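Local coordinates for protein alkaline phosphatase (Stenotrophomonas maltophilia R551-3, PDB 5JK4) that probably binds phosphate in the periplasm as a PstS-family solute-binding protein, and is also assigned alkaline phosphatase activity, at residues L11-Y16 / Y288-V292; L15-D21 / A330-F336; I23-F28 / N305-F309; P230-D234 / F244-E248. Where two conformers were deposited one is given. Residue numbers count along the deposited sequence, not the author numbering.

Contact 1 (L11-Y16 / Y288-V292). With PO4 (phosphate ion), chain B.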
# COMPACT_ATOMS: atom_id res chain seq x y z
N LEU A 11 -5.56 1.58 -3.64
CA LEU A 11 -4.59 2.63 -3.95
C LEU A 11 -4.01 2.48 -5.36
O LEU A 11 -3.99 3.47 -6.10
CB LEU A 11 -3.56 2.72 -2.82
CG LEU A 11 -2.39 3.70 -2.96
CD1 LEU A 11 -1.90 4.15 -1.58
CD2 LEU A 11 -1.26 3.06 -3.75
N PRO A 12 -3.55 1.30 -5.78
CA PRO A 12 -2.96 1.14 -7.12
C PRO A 12 -3.93 0.60 -8.16
O PRO A 12 -3.50 0.24 -9.26
CB PRO A 12 -1.88 0.09 -6.86
CG PRO A 12 -2.55 -0.83 -5.87
CD PRO A 12 -3.35 0.09 -4.96
N ALA A 13 -5.22 0.53 -7.84
CA ALA A 13 -6.14 -0.25 -8.66
C ALA A 13 -6.21 0.24 -10.10
O ALA A 13 -6.39 -0.56 -11.01
CB ALA A 13 -7.52 -0.25 -8.03
N ASP A 14 -6.16 1.56 -10.32
CA ASP A 14 -6.30 2.07 -11.69
C ASP A 14 -5.01 1.94 -12.48
O ASP A 14 -5.06 1.81 -13.70
CB ASP A 14 -6.81 3.51 -11.68
CG ASP A 14 -7.36 3.95 -13.06
OD1 ASP A 14 -8.41 3.42 -13.49
OD2 ASP A 14 -6.75 4.82 -13.73
N LEU A 15 -3.86 1.96 -11.81
CA LEU A 15 -2.64 1.55 -12.49
C LEU A 15 -2.76 0.12 -12.99
O LEU A 15 -2.30 -0.21 -14.09
CB LEU A 15 -1.44 1.69 -11.55
CG LEU A 15 -0.12 1.13 -12.09
CD1 LEU A 15 0.37 1.86 -13.33
CD2 LEU A 15 0.92 1.16 -10.97
N TYR A 16 -3.38 -0.75 -12.20
CA TYR A 16 -3.44 -2.16 -12.54
C TYR A 16 -4.49 -2.48 -13.60
O TYR A 16 -4.21 -3.29 -14.48
CB TYR A 16 -3.71 -2.98 -11.28
CG TYR A 16 -2.60 -2.95 -10.26
CD1 TYR A 16 -1.33 -2.46 -10.57
CD2 TYR A 16 -2.81 -3.42 -8.97
CE1 TYR A 16 -0.32 -2.43 -9.63
CE2 TYR A 16 -1.80 -3.39 -8.02
CZ TYR A 16 -0.55 -2.90 -8.36
OH TYR A 16 0.46 -2.85 -7.43
N TYR A 288 5.77 1.29 0.14
CA TYR A 288 5.49 0.41 -0.98
C TYR A 288 4.04 -0.07 -0.97
O TYR A 288 3.44 -0.30 0.08
CB TYR A 288 6.42 -0.80 -0.94
CG TYR A 288 7.85 -0.50 -1.32
CD1 TYR A 288 8.16 0.02 -2.57
CD2 TYR A 288 8.89 -0.74 -0.44
CE1 TYR A 288 9.46 0.27 -2.94
CE2 TYR A 288 10.20 -0.49 -0.80
CZ TYR A 288 10.48 0.01 -2.05
OH TYR A 288 11.77 0.26 -2.46
N THR A 289 3.49 -0.23 -2.17
CA THR A 289 2.35 -1.10 -2.38
C THR A 289 2.85 -2.34 -3.11
O THR A 289 3.77 -2.25 -3.93
CB THR A 289 1.21 -0.38 -3.12
OG1 THR A 289 0.07 -1.24 -3.15
CG2 THR A 289 1.59 0.03 -4.50
N ASN A 290 2.25 -3.49 -2.80
CA ASN A 290 2.87 -4.79 -3.03
C ASN A 290 1.93 -5.76 -3.72
O ASN A 290 0.71 -5.55 -3.76
CB ASN A 290 3.26 -5.39 -1.69
CG ASN A 290 3.94 -4.39 -0.81
OD1 ASN A 290 4.89 -3.73 -1.24
ND2 ASN A 290 3.43 -4.22 0.40
N PHE A 291 2.51 -6.82 -4.26
CA PHE A 291 1.75 -7.96 -4.72
C PHE A 291 2.02 -9.14 -3.81
O PHE A 291 3.14 -9.32 -3.31
CB PHE A 291 2.18 -8.41 -6.12
CG PHE A 291 1.77 -7.48 -7.23
CD1 PHE A 291 0.42 -7.27 -7.52
CD2 PHE A 291 2.72 -6.85 -8.01
CE1 PHE A 291 0.04 -6.44 -8.55
CE2 PHE A 291 2.33 -6.00 -9.05
CZ PHE A 291 0.99 -5.80 -9.31
N VAL A 292 1.00 -9.98 -3.65
CA VAL A 292 1.15 -11.32 -3.10
C VAL A 292 0.73 -12.30 -4.18
O VAL A 292 -0.38 -12.22 -4.71
CB VAL A 292 0.30 -11.50 -1.83
CG1 VAL A 292 0.53 -12.88 -1.24
CG2 VAL A 292 0.64 -10.43 -0.80
P PO4 B . -6.11 0.34 0.27
O1 PO4 B . -6.03 1.55 1.21
O2 PO4 B . -7.46 0.28 -0.41
O3 PO4 B . -5.87 -0.94 1.06
O4 PO4 B . -5.05 0.49 -0.85
O HOH W 1 -0.30 -3.28 -4.95
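A water rather than a direct hydrogen bond carries the polar link between Leu11-Tyr16 and Tyr288-Val292. It lies 2.6 Å from Tyr16 OH. It donates to Thr289 OG1 at 2.7 Å and to Asn290 O at 2.8 Å. Tyr16 OH also bonds to Ser94, and Thr289 OG1 to Asp62, so both hydroxyls belong to a wider polar network. Beside this water, the rings of Tyr16 and Phe291 form an offset stack. Their centroids are 4.8 Å apart, their planes lie at 27°, and Tyr16 CZ comes within 3.4 Å of Phe291 CZ. Thr289 packs on the start of the helix. Its CG2 is 4.2 Å from Leu11 CD2, and its OG1 is 3.8 Å from Pro12 CG. Pro12 is the N-cap of helix 13-16. Leu11 N donates to O4 of the phosphate at 3.0 Å. Ser10, Ser35, Arg145, Ser149, Gly150 and Thr151 also hydrogen-bond to the ion. Phosphate held by backbone NH and hydroxyl groups near helix starts, plus an arginine, typifies the PstS binding site.

Contact 2 (L15-D21 / A330-F336)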
# COMPACT_ATOMS: atom_id res chain seq x y z
N LEU A 15 -3.86 1.96 -11.81
CA LEU A 15 -2.64 1.55 -12.49
C LEU A 15 -2.76 0.12 -12.99
O LEU A 15 -2.30 -0.21 -14.09
CB LEU A 15 -1.44 1.69 -11.55
CG LEU A 15 -0.12 1.13 -12.09
CD1 LEU A 15 0.37 1.86 -13.33
CD2 LEU A 15 0.92 1.16 -10.97
N TYR A 16 -3.38 -0.75 -12.20
CA TYR A 16 -3.44 -2.16 -12.54
C TYR A 16 -4.49 -2.48 -13.60
O TYR A 16 -4.21 -3.29 -14.48
CB TYR A 16 -3.71 -2.98 -11.28
CG TYR A 16 -2.60 -2.95 -10.26
CD1 TYR A 16 -1.33 -2.46 -10.57
CD2 TYR A 16 -2.81 -3.42 -8.97
CE1 TYR A 16 -0.32 -2.43 -9.63
CE2 TYR A 16 -1.80 -3.39 -8.02
CZ TYR A 16 -0.55 -2.90 -8.36
OH TYR A 16 0.46 -2.85 -7.43
N LYS A 17 -5.68 -1.88 -13.53
CA LYS A 17 -6.76 -2.28 -14.42
C LYS A 17 -7.67 -1.09 -14.71
O LYS A 17 -7.97 -0.30 -13.82
CB LYS A 17 -7.64 -3.37 -13.79
CG LYS A 17 -7.05 -4.75 -13.67
CD LYS A 17 -6.78 -5.43 -15.01
CE LYS A 17 -8.04 -5.85 -15.76
NZ LYS A 17 -7.68 -6.80 -16.86
N GLY A 18 -8.14 -1.02 -15.95
CA GLY A 18 -9.24 -0.14 -16.31
C GLY A 18 -8.87 1.14 -17.02
O GLY A 18 -9.75 1.81 -17.57
N SER A 19 -7.60 1.51 -17.02
CA SER A 19 -7.12 2.70 -17.71
C SER A 19 -6.42 2.27 -19.00
O SER A 19 -5.96 1.13 -19.13
CB SER A 19 -6.13 3.44 -16.80
OG SER A 19 -5.86 4.74 -17.27
N ALA A 20 -6.30 3.21 -19.94
CA ALA A 20 -5.66 2.88 -21.21
C ALA A 20 -4.22 2.42 -21.02
O ALA A 20 -3.72 1.62 -21.82
CB ALA A 20 -5.73 4.07 -22.15
N ASP A 21 -3.54 2.90 -19.97
CA ASP A 21 -2.15 2.54 -19.72
C ASP A 21 -2.01 1.52 -18.59
O ASP A 21 -0.91 1.32 -18.08
CB ASP A 21 -1.31 3.78 -19.43
CG ASP A 21 -1.73 4.51 -18.16
OD1 ASP A 21 -2.75 4.11 -17.55
OD2 ASP A 21 -1.05 5.49 -17.76
N ALA A 330 3.87 4.48 -17.24
CA ALA A 330 2.53 4.30 -16.68
C ALA A 330 2.53 4.50 -15.18
O ALA A 330 1.62 5.13 -14.64
CB ALA A 330 2.01 2.91 -17.04
N ILE A 331 3.56 3.99 -14.50
CA ILE A 331 3.69 4.18 -13.06
C ILE A 331 3.68 5.67 -12.72
O ILE A 331 2.94 6.13 -11.84
CB ILE A 331 4.96 3.48 -12.55
CG1 ILE A 331 4.82 1.96 -12.70
CG2 ILE A 331 5.25 3.85 -11.10
CD1 ILE A 331 6.11 1.19 -12.53
N ARG A 332 4.50 6.45 -13.42
CA ARG A 332 4.57 7.89 -13.15
C ARG A 332 3.28 8.60 -13.54
O ARG A 332 2.87 9.55 -12.87
CB ARG A 332 5.78 8.51 -13.87
CG ARG A 332 7.12 8.02 -13.33
CD ARG A 332 8.30 8.80 -13.90
NE ARG A 332 9.59 8.17 -13.58
CZ ARG A 332 10.24 8.30 -12.43
NH1 ARG A 332 9.75 9.05 -11.44
NH2 ARG A 332 11.39 7.67 -12.25
N ALA A 333 2.63 8.15 -14.62
CA ALA A 333 1.38 8.77 -15.04
C ALA A 333 0.29 8.58 -14.00
O ALA A 333 -0.63 9.40 -13.90
CB ALA A 333 0.95 8.19 -16.38
N HIS A 334 0.37 7.53 -13.21
CA HIS A 334 -0.54 7.26 -12.11
C HIS A 334 -0.05 7.85 -10.80
O HIS A 334 -0.60 7.53 -9.74
CB HIS A 334 -0.82 5.76 -12.01
CG HIS A 334 -1.74 5.29 -13.08
ND1 HIS A 334 -3.10 5.17 -12.89
CD2 HIS A 334 -1.52 5.01 -14.39
CE1 HIS A 334 -3.67 4.79 -14.02
NE2 HIS A 334 -2.74 4.69 -14.94
N LYS A 335 0.95 8.72 -10.85
CA LYS A 335 1.42 9.50 -9.71
C LYS A 335 2.15 8.65 -8.69
O LYS A 335 2.27 9.06 -7.53
CB LYS A 335 0.31 10.34 -9.08
CG LYS A 335 -0.47 11.18 -10.09
CD LYS A 335 -1.29 12.26 -9.40
CE LYS A 335 -2.24 12.97 -10.34
NZ LYS A 335 -3.49 12.18 -10.62
N PHE A 336 2.71 7.53 -9.13
CA PHE A 336 3.49 6.64 -8.28
C PHE A 336 4.98 6.75 -8.60
O PHE A 336 5.40 7.46 -9.52
CB PHE A 336 3.00 5.20 -8.43
CG PHE A 336 1.57 5.01 -8.01
CD1 PHE A 336 1.14 5.40 -6.76
CD2 PHE A 336 0.67 4.43 -8.88
CE1 PHE A 336 -0.19 5.22 -6.39
CE2 PHE A 336 -0.65 4.24 -8.52
CZ PHE A 336 -1.09 4.64 -7.28
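A histidine-carboxylate hydrogen bond marks this contact, where the C-terminal end of helix 328-333 meets the loop that follows helix 13-16. His334 NE2 donates to Asp21 OD1 at 2.7 Å, with an angle of 165° at the hydrogen. The other ring nitrogen of His334, ND1, is hydrogen-bonded to Asp227, so the imidazole sits between two aspartates. Ser19 OG lies near the plane of the same ring, 3.9 Å from His334 NE2. Leu15 covers one face. Leu15 CA is 3.7 Å from the centroid of the His334 ring and 12° off the normal, a CH-pi contact.

The side chain of Leu15 then runs into an apolar pocket. Leu15 CD1 reaches Ala330 CB at 4.2 Å. Leu15 CD2 meets Ile331 CG1 at 4.3 Å and Phe336 CD2 at 3.9 Å. Val95 of strand 89-98 also touches Leu15, Ile331 and Phe336. At the more open end, Asp21 packs on the helix. Its O is 3.5 Å from Ala330 CB, and its OD2 is 3.6 Å from Ala333 CB.

The helix ends with Phe336 N bonded to Ile331 O at 3.1 Å and Lys335 N to Arg332 O at 2.9 Å. Lys335 has a positive phi of 71° and is the C-prime residue. This Schellman ending places His334, the first residue to leave the helix, against the loop after helix 13-16.

Contact 3 (I23-F28 / N305-F309)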
# COMPACT_ATOMS: atom_id res chain seq x y z
N ILE A 23 -1.47 -1.80 -16.36
CA ILE A 23 -0.33 -2.69 -16.53
C ILE A 23 -0.64 -4.18 -16.36
O ILE A 23 0.18 -5.00 -16.77
CB ILE A 23 0.84 -2.30 -15.61
CG1 ILE A 23 0.46 -2.41 -14.13
CG2 ILE A 23 1.32 -0.88 -15.97
CD1 ILE A 23 1.65 -2.32 -13.19
N LEU A 24 -1.75 -4.55 -15.74
CA LEU A 24 -2.00 -5.98 -15.65
C LEU A 24 -2.51 -6.49 -16.99
O LEU A 24 -3.23 -5.79 -17.70
CB LEU A 24 -3.03 -6.31 -14.58
CG LEU A 24 -2.62 -6.03 -13.13
CD1 LEU A 24 -3.72 -6.49 -12.19
CD2 LEU A 24 -1.28 -6.68 -12.76
N PRO A 25 -2.17 -7.73 -17.36
CA PRO A 25 -2.72 -8.30 -18.59
C PRO A 25 -4.25 -8.37 -18.57
O PRO A 25 -4.89 -8.40 -17.52
CB PRO A 25 -2.09 -9.69 -18.64
CG PRO A 25 -0.79 -9.54 -17.88
CD PRO A 25 -1.15 -8.61 -16.75
N ALA A 26 -4.81 -8.45 -19.78
CA ALA A 26 -6.26 -8.44 -19.94
C ALA A 26 -6.94 -9.55 -19.15
O ALA A 26 -8.05 -9.36 -18.65
CB ALA A 26 -6.63 -8.56 -21.41
N ASN A 27 -6.30 -10.72 -19.03
CA ASN A 27 -6.92 -11.86 -18.37
C ASN A 27 -6.75 -11.84 -16.86
O ASN A 27 -7.21 -12.79 -16.20
CB ASN A 27 -6.42 -13.18 -18.96
CG ASN A 27 -4.99 -13.48 -18.60
OD1 ASN A 27 -4.13 -12.60 -18.60
ND2 ASN A 27 -4.72 -14.74 -18.28
N PHE A 28 -6.11 -10.82 -16.30
CA PHE A 28 -6.02 -10.67 -14.85
C PHE A 28 -7.21 -9.84 -14.41
O PHE A 28 -7.44 -8.74 -14.94
CB PHE A 28 -4.77 -9.90 -14.43
CG PHE A 28 -3.45 -10.67 -14.50
CD1 PHE A 28 -3.12 -11.47 -15.58
CD2 PHE A 28 -2.50 -10.50 -13.49
CE1 PHE A 28 -1.88 -12.10 -15.64
CE2 PHE A 28 -1.26 -11.14 -13.57
CZ PHE A 28 -0.97 -11.93 -14.63
N ASN A 305 1.70 -16.93 -17.06
CA ASN A 305 1.18 -15.57 -17.15
C ASN A 305 1.73 -14.69 -16.03
O ASN A 305 2.03 -13.52 -16.25
CB ASN A 305 -0.35 -15.57 -17.06
CG ASN A 305 -1.08 -16.10 -18.30
OD1 ASN A 305 -2.29 -16.25 -18.24
ND2 ASN A 305 -0.37 -16.39 -19.38
N VAL A 306 1.83 -15.23 -14.82
CA VAL A 306 2.43 -14.48 -13.72
C VAL A 306 3.89 -14.18 -14.04
O VAL A 306 4.33 -13.03 -13.91
CB VAL A 306 2.26 -15.23 -12.39
CG1 VAL A 306 3.07 -14.59 -11.30
CG2 VAL A 306 0.79 -15.26 -12.00
N ARG A 307 4.67 -15.19 -14.45
CA ARG A 307 6.07 -14.94 -14.80
C ARG A 307 6.18 -13.88 -15.88
O ARG A 307 7.07 -13.02 -15.82
CB ARG A 307 6.77 -16.20 -15.30
CG ARG A 307 7.17 -17.16 -14.22
CD ARG A 307 8.25 -18.16 -14.69
NE ARG A 307 7.84 -18.85 -15.90
CZ ARG A 307 7.04 -19.91 -15.95
NH1 ARG A 307 6.57 -20.45 -14.84
NH2 ARG A 307 6.72 -20.44 -17.12
N GLY A 308 5.33 -13.95 -16.90
CA GLY A 308 5.41 -12.98 -17.97
C GLY A 308 5.14 -11.57 -17.49
O GLY A 308 5.82 -10.62 -17.90
N PHE A 309 4.14 -11.41 -16.63
CA PHE A 309 3.89 -10.10 -16.04
C PHE A 309 5.10 -9.63 -15.24
O PHE A 309 5.52 -8.48 -15.36
CB PHE A 309 2.62 -10.13 -15.18
CG PHE A 309 2.48 -8.90 -14.34
CD1 PHE A 309 2.25 -7.66 -14.93
CD2 PHE A 309 2.66 -8.96 -12.97
CE1 PHE A 309 2.18 -6.51 -14.16
CE2 PHE A 309 2.58 -7.82 -12.20
CZ PHE A 309 2.36 -6.59 -12.80
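Here the loop before strand 28-32 packs on helix 300-313 in the PBP-type fold. A type I beta turn from Pro25 to Phe28 shapes the loop, closed by Phe28 N to Pro25 O at 3.0 Å.

The apolar contacts centre on Phe309, which buries more area here than any other residue of the two segments. Ile23 CD1 lies 4.3 Å from Phe309 CE1, and Pro25 CD lies 4.0 Å from Phe309 CD1. Phe28 CZ is 4.1 Å from Phe309 CB. The ring of Phe28 also approaches the helix backbone, with its CZ 3.8 Å from Asn305 O. That carbonyl oxygen lies near the ring plane and accepts the helical bond from Phe309 N at 3.0 Å.

The rings of Phe28 and Phe309 meet obliquely. Their centroids are 5.9 Å apart and their planes lie at 58°. Phe309 also meets Phe291 and His313. Leu24 makes a CH-pi contact: its CD2 sits over the face of Phe309, 3.9 Å from the centroid.

One direct hydrogen bond joins the segments, at the more exposed end. Asn27 ND2, also bonded to Thr2 O, donates to Asn305 OD1 at 2.9 Å with an angle of 148°.

Contact 4 (P230-D234 / F244-E248)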
# COMPACT_ATOMS: atom_id res chain seq x y z
N PRO A 230 -6.84 15.08 -8.19
CA PRO A 230 -6.76 15.76 -9.49
C PRO A 230 -5.49 16.58 -9.64
O PRO A 230 -4.89 16.56 -10.72
CB PRO A 230 -8.05 16.59 -9.55
CG PRO A 230 -8.61 16.60 -8.21
CD PRO A 230 -8.02 15.48 -7.41
N SER A 231 -5.05 17.27 -8.59
CA SER A 231 -3.79 18.00 -8.61
C SER A 231 -3.06 17.87 -7.27
O SER A 231 -3.55 18.35 -6.24
CB SER A 231 -4.02 19.48 -8.89
OG SER A 231 -2.80 20.16 -8.71
N LEU A 232 -1.87 17.26 -7.30
CA LEU A 232 -1.05 17.12 -6.09
C LEU A 232 -0.45 18.43 -5.64
O LEU A 232 0.03 18.52 -4.50
CB LEU A 232 0.10 16.14 -6.33
CG LEU A 232 -0.30 14.69 -6.56
CD1 LEU A 232 0.93 13.87 -6.89
CD2 LEU A 232 -1.05 14.09 -5.37
N THR A 233 -0.45 19.44 -6.50
CA THR A 233 0.28 20.68 -6.26
C THR A 233 -0.61 21.80 -5.77
O THR A 233 -0.11 22.87 -5.43
CB THR A 233 0.96 21.11 -7.56
OG1 THR A 233 -0.02 21.38 -8.55
CG2 THR A 233 1.84 19.99 -8.06
N ASP A 234 -1.91 21.58 -5.73
CA ASP A 234 -2.85 22.60 -5.30
C ASP A 234 -2.96 22.52 -3.78
O ASP A 234 -3.77 21.76 -3.24
CB ASP A 234 -4.20 22.37 -5.96
CG ASP A 234 -5.23 23.37 -5.52
OD1 ASP A 234 -4.88 24.31 -4.77
OD2 ASP A 234 -6.39 23.20 -5.93
N PHE A 244 6.55 20.13 1.90
CA PHE A 244 6.61 19.34 0.67
C PHE A 244 5.21 18.97 0.19
O PHE A 244 4.37 18.54 0.97
CB PHE A 244 7.40 18.05 0.90
CG PHE A 244 8.84 18.27 1.22
CD1 PHE A 244 9.73 18.66 0.23
CD2 PHE A 244 9.31 18.09 2.51
CE1 PHE A 244 11.06 18.88 0.53
CE2 PHE A 244 10.64 18.30 2.81
CZ PHE A 244 11.52 18.69 1.82
N SER A 245 4.99 19.07 -1.11
CA SER A 245 3.82 18.46 -1.71
C SER A 245 4.05 16.96 -1.86
O SER A 245 5.20 16.48 -1.83
CB SER A 245 3.56 19.06 -3.09
OG SER A 245 3.06 20.38 -3.01
N PRO A 246 2.97 16.19 -2.04
CA PRO A 246 3.11 14.72 -2.02
C PRO A 246 3.77 14.13 -3.25
O PRO A 246 3.89 12.91 -3.31
CB PRO A 246 1.67 14.22 -1.82
CG PRO A 246 0.80 15.36 -2.14
CD PRO A 246 1.57 16.60 -1.86
N ASP A 247 4.18 14.94 -4.23
CA ASP A 247 5.03 14.52 -5.34
C ASP A 247 6.50 14.86 -5.11
O ASP A 247 7.29 14.86 -6.06
CB ASP A 247 4.53 15.08 -6.68
CG ASP A 247 4.46 16.58 -6.70
OD1 ASP A 247 4.74 17.22 -5.66
OD2 ASP A 247 4.09 17.13 -7.76
N GLU A 248 6.89 15.09 -3.86
CA GLU A 248 8.26 15.44 -3.49
C GLU A 248 8.84 14.43 -2.49
O GLU A 248 9.64 14.79 -1.62
CB GLU A 248 8.33 16.86 -2.93
CG GLU A 248 7.81 17.93 -3.87
CD GLU A 248 8.01 19.33 -3.31
OE1 GLU A 248 7.07 19.90 -2.73
OE2 GLU A 248 9.14 19.84 -3.43
O HOH W 2 0.31 20.11 -2.21
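Leu232 fills the space between the two loops with an extended side chain. Its chi1 is m and its chi2 is t, which carries both methyls to the opposing turn. Leu232 CD2 lies 3.9 Å from Pro246 CG, and Leu232 CD1 lies 3.8 Å from Asp247 CB. Pro246 CD also packs 3.6 Å from Leu232 O.

Thr233 takes the p rotamer. Its OG1 turns back to donate to Ser231 OG at 3.0 Å, while its CG2 faces Asp247 OD2 at 3.7 Å. Thr233 N makes a weak bond to the same Ser231 OG at 3.3 Å. Asp247 is also p, with its CA-to-CB bond directed toward the other loop.

Ser245 is m, and its OG donates to a water at 2.9 Å. That water donates to Leu232 O at 2.8 Å. No direct hydrogen bond crosses between the segments. Pro246 O is held by Ser98 OG, and Leu232 also touches Lys335.

Glu248 OE1 accepts from Ser245 N at 2.8 Å, and Glu248 N bonds to Ser245 O at 3.0 Å. The latter closes a type I beta turn, Ser245 to Glu248. This turn, after strand 240-241, packs on the loop between strands 220-221 and 240-241.

How the contacts relate
Contacts 1 and 2 share Leu15 and Tyr16, and their centres are 10 Å apart. Phe336 CZ of contact 2 lies 3.3 Å from Leu11 O, in the residue whose N binds the phosphate. Contact 3 joins both through probable backbone hydrogen bonds, Ile23 N to Leu15 O at 2.9 Å and Leu24 N to Tyr16 O at 3.0 Å. Phe309 CE2 also meets Phe291 CE2 at 3.6 Å. Contact 4 is the most remote and touches contact 2 alone, where Leu232 CD1 is 3.7 Å from Lys335 CD. Its nearest atoms are about 11 Å from contact 1 and about 17 Å from contact 3.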